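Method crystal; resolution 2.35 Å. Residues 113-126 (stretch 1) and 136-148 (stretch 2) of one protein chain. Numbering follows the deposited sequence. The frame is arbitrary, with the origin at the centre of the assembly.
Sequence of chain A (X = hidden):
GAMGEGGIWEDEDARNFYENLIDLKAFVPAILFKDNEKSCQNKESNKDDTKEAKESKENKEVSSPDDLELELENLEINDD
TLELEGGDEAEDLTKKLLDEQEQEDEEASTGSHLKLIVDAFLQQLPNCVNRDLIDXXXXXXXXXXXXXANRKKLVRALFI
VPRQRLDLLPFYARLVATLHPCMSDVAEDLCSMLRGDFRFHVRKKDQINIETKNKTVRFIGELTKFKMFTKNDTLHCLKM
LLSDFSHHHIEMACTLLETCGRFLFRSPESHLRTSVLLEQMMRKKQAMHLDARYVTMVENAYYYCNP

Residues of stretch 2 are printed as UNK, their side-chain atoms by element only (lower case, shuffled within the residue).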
# COMPACT_ATOMS: atom_id res chain seq x y z
N HIS A 113 -28.35 -0.34 13.81
CA HIS A 113 -28.24 -1.73 13.36
C HIS A 113 -27.19 -1.79 12.30
O HIS A 113 -26.34 -2.67 12.33
CB HIS A 113 -29.59 -2.27 12.85
CG HIS A 113 -29.53 -3.66 12.22
ND1 HIS A 113 -29.65 -3.87 10.89
CD2 HIS A 113 -29.38 -4.94 12.80
CE1 HIS A 113 -29.58 -5.20 10.63
NE2 HIS A 113 -29.41 -5.85 11.80
N LEU A 114 -27.23 -0.85 11.36
CA LEU A 114 -26.22 -0.73 10.29
C LEU A 114 -24.82 -0.49 10.84
O LEU A 114 -23.88 -1.13 10.41
CB LEU A 114 -26.59 0.42 9.35
CG LEU A 114 -25.62 0.66 8.19
CD1 LEU A 114 -25.76 -0.43 7.14
CD2 LEU A 114 -25.85 2.06 7.62
N LYS A 115 -24.68 0.42 11.79
CA LYS A 115 -23.40 0.58 12.49
C LYS A 115 -22.92 -0.79 13.03
O LYS A 115 -21.76 -1.18 12.86
CB LYS A 115 -23.51 1.60 13.63
CG LYS A 115 -22.19 1.96 14.29
CD LYS A 115 -22.29 2.18 15.80
CE LYS A 115 -20.97 2.74 16.33
NZ LYS A 115 -20.84 2.74 17.81
N LEU A 116 -23.83 -1.53 13.67
CA LEU A 116 -23.48 -2.81 14.28
C LEU A 116 -22.91 -3.76 13.23
O LEU A 116 -21.89 -4.38 13.48
CB LEU A 116 -24.66 -3.44 15.03
CG LEU A 116 -24.39 -4.70 15.87
CD1 LEU A 116 -23.06 -4.59 16.62
CD2 LEU A 116 -25.52 -5.01 16.86
N ILE A 117 -23.53 -3.85 12.06
CA ILE A 117 -23.07 -4.79 11.06
C ILE A 117 -21.76 -4.32 10.41
O ILE A 117 -20.93 -5.15 10.03
CB ILE A 117 -24.14 -5.16 10.01
CG1 ILE A 117 -24.15 -4.20 8.83
CG2 ILE A 117 -25.54 -5.21 10.63
CD1 ILE A 117 -24.07 -4.96 7.52
N VAL A 118 -21.57 -3.00 10.29
CA VAL A 118 -20.31 -2.46 9.81
C VAL A 118 -19.14 -2.70 10.77
O VAL A 118 -18.03 -3.01 10.36
CB VAL A 118 -20.40 -0.95 9.51
CG1 VAL A 118 -19.08 -0.46 8.98
CG2 VAL A 118 -21.50 -0.66 8.49
N ASP A 119 -19.38 -2.54 12.06
CA ASP A 119 -18.34 -2.78 13.04
C ASP A 119 -17.99 -4.26 13.05
O ASP A 119 -16.83 -4.62 13.28
CB ASP A 119 -18.78 -2.31 14.43
CG ASP A 119 -18.86 -0.77 14.54
OD1 ASP A 119 -18.68 -0.04 13.52
OD2 ASP A 119 -19.12 -0.29 15.67
N ALA A 120 -18.97 -5.12 12.79
CA ALA A 120 -18.72 -6.55 12.61
C ALA A 120 -17.83 -6.77 11.41
O ALA A 120 -16.88 -7.56 11.45
CB ALA A 120 -20.04 -7.32 12.41
N PHE A 121 -18.22 -6.12 10.31
CA PHE A 121 -17.57 -6.28 9.02
C PHE A 121 -16.10 -5.88 9.11
O PHE A 121 -15.23 -6.65 8.74
CB PHE A 121 -18.27 -5.42 7.96
CG PHE A 121 -17.61 -5.46 6.64
CD1 PHE A 121 -17.86 -6.51 5.76
CD2 PHE A 121 -16.71 -4.46 6.27
CE1 PHE A 121 -17.23 -6.55 4.53
CE2 PHE A 121 -16.09 -4.49 5.03
CZ PHE A 121 -16.34 -5.53 4.16
N LEU A 122 -15.85 -4.68 9.64
CA LEU A 122 -14.48 -4.18 9.78
C LEU A 122 -13.66 -5.12 10.66
O LEU A 122 -12.54 -5.46 10.31
CB LEU A 122 -14.43 -2.77 10.37
CG LEU A 122 -15.17 -1.66 9.61
CD1 LEU A 122 -14.98 -0.31 10.33
CD2 LEU A 122 -14.76 -1.57 8.15
N GLN A 123 -14.24 -5.58 11.76
CA GLN A 123 -13.51 -6.47 12.67
C GLN A 123 -13.20 -7.85 12.06
O GLN A 123 -12.38 -8.59 12.60
CB GLN A 123 -14.23 -6.58 14.02
CG GLN A 123 -14.09 -5.30 14.86
CD GLN A 123 -14.94 -5.28 16.14
OE1 GLN A 123 -16.17 -5.34 16.09
NE2 GLN A 123 -14.27 -5.17 17.29
N GLN A 124 -13.80 -8.16 10.91
CA GLN A 124 -13.61 -9.44 10.20
C GLN A 124 -12.58 -9.35 9.04
O GLN A 124 -12.04 -10.36 8.59
CB GLN A 124 -15.00 -9.94 9.71
CG GLN A 124 -15.07 -10.70 8.39
CD GLN A 124 -15.15 -9.79 7.13
OE1 GLN A 124 -15.12 -10.29 6.00
NE2 GLN A 124 -15.28 -8.47 7.32
N LEU A 125 -12.32 -8.12 8.57
CA LEU A 125 -11.37 -7.87 7.50
C LEU A 125 -10.03 -8.57 7.68
O LEU A 125 -9.53 -9.16 6.71
CB LEU A 125 -11.15 -6.35 7.31
CG LEU A 125 -12.10 -5.69 6.31
CD1 LEU A 125 -11.82 -4.20 6.17
CD2 LEU A 125 -12.02 -6.44 4.98
N PRO A 126 -9.45 -8.52 8.89
CA PRO A 126 -8.18 -9.17 9.16
C PRO A 126 -8.19 -10.68 8.96
O PRO A 126 -7.11 -11.30 8.98
CB PRO A 126 -7.91 -8.87 10.64
CG PRO A 126 -8.74 -7.67 10.94
CD PRO A 126 -9.94 -7.79 10.07
N UNK A 136 -15.47 -11.42 -1.69
CA UNK A 136 -16.77 -11.50 -0.99
C UNK A 136 -17.01 -10.28 -0.12
O UNK A 136 -18.11 -9.71 -0.09
n UNK A 136 -16.52 -17.60 -0.88
c UNK A 136 -16.87 -12.77 -0.12
c UNK A 136 -17.55 -16.52 -0.94
c UNK A 136 -17.36 -13.99 -0.89
c UNK A 136 -17.16 -15.29 -0.11
N UNK A 137 -15.97 -9.88 0.61
CA UNK A 137 -16.03 -8.71 1.49
C UNK A 137 -16.42 -7.45 0.70
O UNK A 137 -17.21 -6.62 1.18
c UNK A 137 -14.69 -8.53 2.20
N UNK A 138 -15.86 -7.33 -0.50
CA UNK A 138 -16.19 -6.25 -1.40
C UNK A 138 -17.67 -6.29 -1.83
O UNK A 138 -18.32 -5.24 -1.90
c UNK A 138 -15.29 -6.28 -2.62
N UNK A 139 -18.20 -7.47 -2.15
CA UNK A 139 -19.60 -7.56 -2.57
C UNK A 139 -20.51 -7.22 -1.39
O UNK A 139 -21.45 -6.43 -1.52
c UNK A 139 -18.43 -11.77 -4.32
c UNK A 139 -19.91 -8.94 -3.15
s UNK A 139 -19.52 -10.78 -5.33
c UNK A 139 -19.39 -9.13 -4.57
N UNK A 140 -20.17 -7.76 -0.23
CA UNK A 140 -20.93 -7.50 0.99
C UNK A 140 -20.99 -6.01 1.32
O UNK A 140 -22.05 -5.47 1.64
o UNK A 140 -22.27 -7.77 3.40
o UNK A 140 -20.54 -8.56 4.52
c UNK A 140 -21.09 -8.20 3.45
c UNK A 140 -20.31 -8.31 2.16
N UNK A 141 -19.85 -5.34 1.26
CA UNK A 141 -19.78 -3.91 1.59
C UNK A 141 -20.56 -3.09 0.56
O UNK A 141 -21.32 -2.19 0.89
c UNK A 141 -18.18 -2.05 2.10
c UNK A 141 -18.28 -1.00 1.22
c UNK A 141 -18.21 0.32 1.66
c UNK A 141 -18.04 -1.77 3.45
c UNK A 141 -17.98 -0.46 3.90
c UNK A 141 -18.32 -3.44 1.63
c UNK A 141 -18.05 0.59 2.99
N UNK A 142 -20.35 -3.41 -0.70
CA UNK A 142 -20.92 -2.66 -1.80
C UNK A 142 -22.47 -2.73 -1.84
O UNK A 142 -23.13 -1.84 -2.38
s UNK A 142 -20.32 -1.99 -4.46
c UNK A 142 -20.32 -3.18 -3.11
N UNK A 143 -23.04 -3.77 -1.24
CA UNK A 143 -24.46 -4.05 -1.34
C UNK A 143 -25.27 -3.78 -0.08
O UNK A 143 -26.47 -3.57 -0.18
s UNK A 143 -25.77 -6.79 -3.82
c UNK A 143 -24.43 -5.80 -3.17
c UNK A 143 -27.22 -5.78 -3.45
c UNK A 143 -24.67 -5.52 -1.70
N UNK A 144 -24.64 -3.81 1.10
CA UNK A 144 -25.36 -3.64 2.36
C UNK A 144 -24.91 -2.48 3.23
O UNK A 144 -25.56 -2.17 4.25
o UNK A 144 -26.31 -6.14 1.38
c UNK A 144 -25.49 -6.16 2.29
n UNK A 144 -24.74 -7.21 2.55
c UNK A 144 -25.28 -4.93 3.16
N UNK A 145 -23.79 -1.84 2.87
CA UNK A 145 -23.11 -0.94 3.83
C UNK A 145 -22.61 0.36 3.24
O UNK A 145 -22.13 1.20 3.98
c UNK A 145 -20.44 -2.88 6.93
c UNK A 145 -22.16 -3.08 4.86
s UNK A 145 -20.68 -3.87 5.49
c UNK A 145 -21.91 -1.64 4.47
N UNK A 146 -22.73 0.53 1.94
CA UNK A 146 -22.21 1.72 1.30
C UNK A 146 -22.91 3.01 1.79
O UNK A 146 -24.12 3.18 1.69
c UNK A 146 -21.47 2.61 -0.92
n UNK A 146 -21.59 2.68 -2.24
c UNK A 146 -22.31 1.58 -0.21
o UNK A 146 -20.71 3.32 -0.27
N UNK A 147 -22.12 3.93 2.30
CA UNK A 147 -22.59 5.08 3.04
C UNK A 147 -21.35 5.92 3.27
O UNK A 147 -20.34 5.39 3.76
o UNK A 147 -24.50 4.13 4.19
c UNK A 147 -23.17 4.64 4.39
c UNK A 147 -23.16 5.77 5.38
N UNK A 148 -21.41 7.18 2.87
CA UNK A 148 -20.34 8.14 3.10
C UNK A 148 -19.64 7.89 4.44
O UNK A 148 -18.43 7.67 4.47
c UNK A 148 -18.93 12.93 2.85
c UNK A 148 -19.84 10.59 2.57
c UNK A 148 -20.88 9.58 3.04
n UNK A 148 -19.36 14.35 2.69
c UNK A 148 -20.10 11.99 3.14

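Position 136 carries four carbons in an unbranched row ending in nitrogen, the pattern of lysine. The CA-to-CB bond points sideways, but the end of the chain leads away from stretch 1 and makes no contact with it, and Lys-136 suits an exposed place where its charged end need not be buried.

At 137 a single carbon, CB, is the whole side chain, so this is alanine. It points toward stretch 1, with CB 3.9 Å from CZ of Phe-121 and 4.4 Å from CD2 of Leu-125. The small methyl of Ala-137 lets the ring come close to the helix: CZ of Phe-121 lies 3.3 Å from the backbone O of Ala-137, which sits at the ring edge, near its plane.

Position 138 also has one carbon and is Ala-138; it points away and is buried without touching stretch 1, in a site where a small methyl needs little room. Position 139 shows two carbons, a sulfur and a last carbon, unbranched: methionine. Met-139 is partly exposed and out of reach of stretch 1, so nothing in this contact calls for its type.

At 140 the second of two carbons bears two oxygens, a carboxylate, hence aspartate. Asp-140 points toward stretch 1 from a partly exposed site, where a charged group can remain near solvent, and its OD2 approaches CD1 of Phe-121 at 3.6 Å.

Position 141 has one carbon followed by a six-carbon ring, which identifies phenylalanine. Phe-141 is buried, as suits an apolar ring, and its CD2 lies 3.7 Å from CE2 of Phe-121. The ring centroids are 5.7 Å apart and the planes meet obliquely, at 44°.

One carbon and one sulfur at 142 give cysteine, and the unbranched two carbons, sulfur and carbon at 143 give methionine. Neither the partly exposed Cys-142 nor the exposed Met-143 reaches stretch 1, and the contact sets no demand on either.

At 144 the second carbon holds one oxygen and one nitrogen, as in asparagine. The amide of Asn-144 turns back along its own helix, where ND2 donates to OD1 of Asp-140 at 2.7 Å, while its backbone O meets CD1 of Leu-114 at 3.4 Å.

Position 145, the first after the helix to leave helical phi/psi, again has two carbons, sulfur and carbon: methionine. A long, flexible chain suits this buried site, for although CA-to-CB points sideways, the end of Met-145 comes nearer stretch 1. Its SD lies over one face of the Phe-121 ring, 4.0 Å from the centroid, its CE is 3.5 Å from CB of Phe-121, and its CG is 3.8 Å from CD1 of Ile-117.

Position 146 repeats the asparagine pattern; Asn-146 points away and its amide is hydrogen-bonded elsewhere in the structure. At 147 one carbon carries an oxygen and a carbon, so it is threonine: OG1 of Thr-147 donates to O of Asn-146 at 2.7 Å and lies 4.2 Å from CD2 of Leu-114. Four carbons and a terminal nitrogen make 148 the exposed Lys-148.

The two helices run nearly antiparallel, at 163°, and no hydrogen bond joins the stretches. Packing does the work: Phe-121 fits among Ala-137, Asp-140, Phe-141 and Met-145, and Leu-114 and Ile-117 extend the contact beyond it.

Stretch 2 136-148: KAAMDFCMNMNTK
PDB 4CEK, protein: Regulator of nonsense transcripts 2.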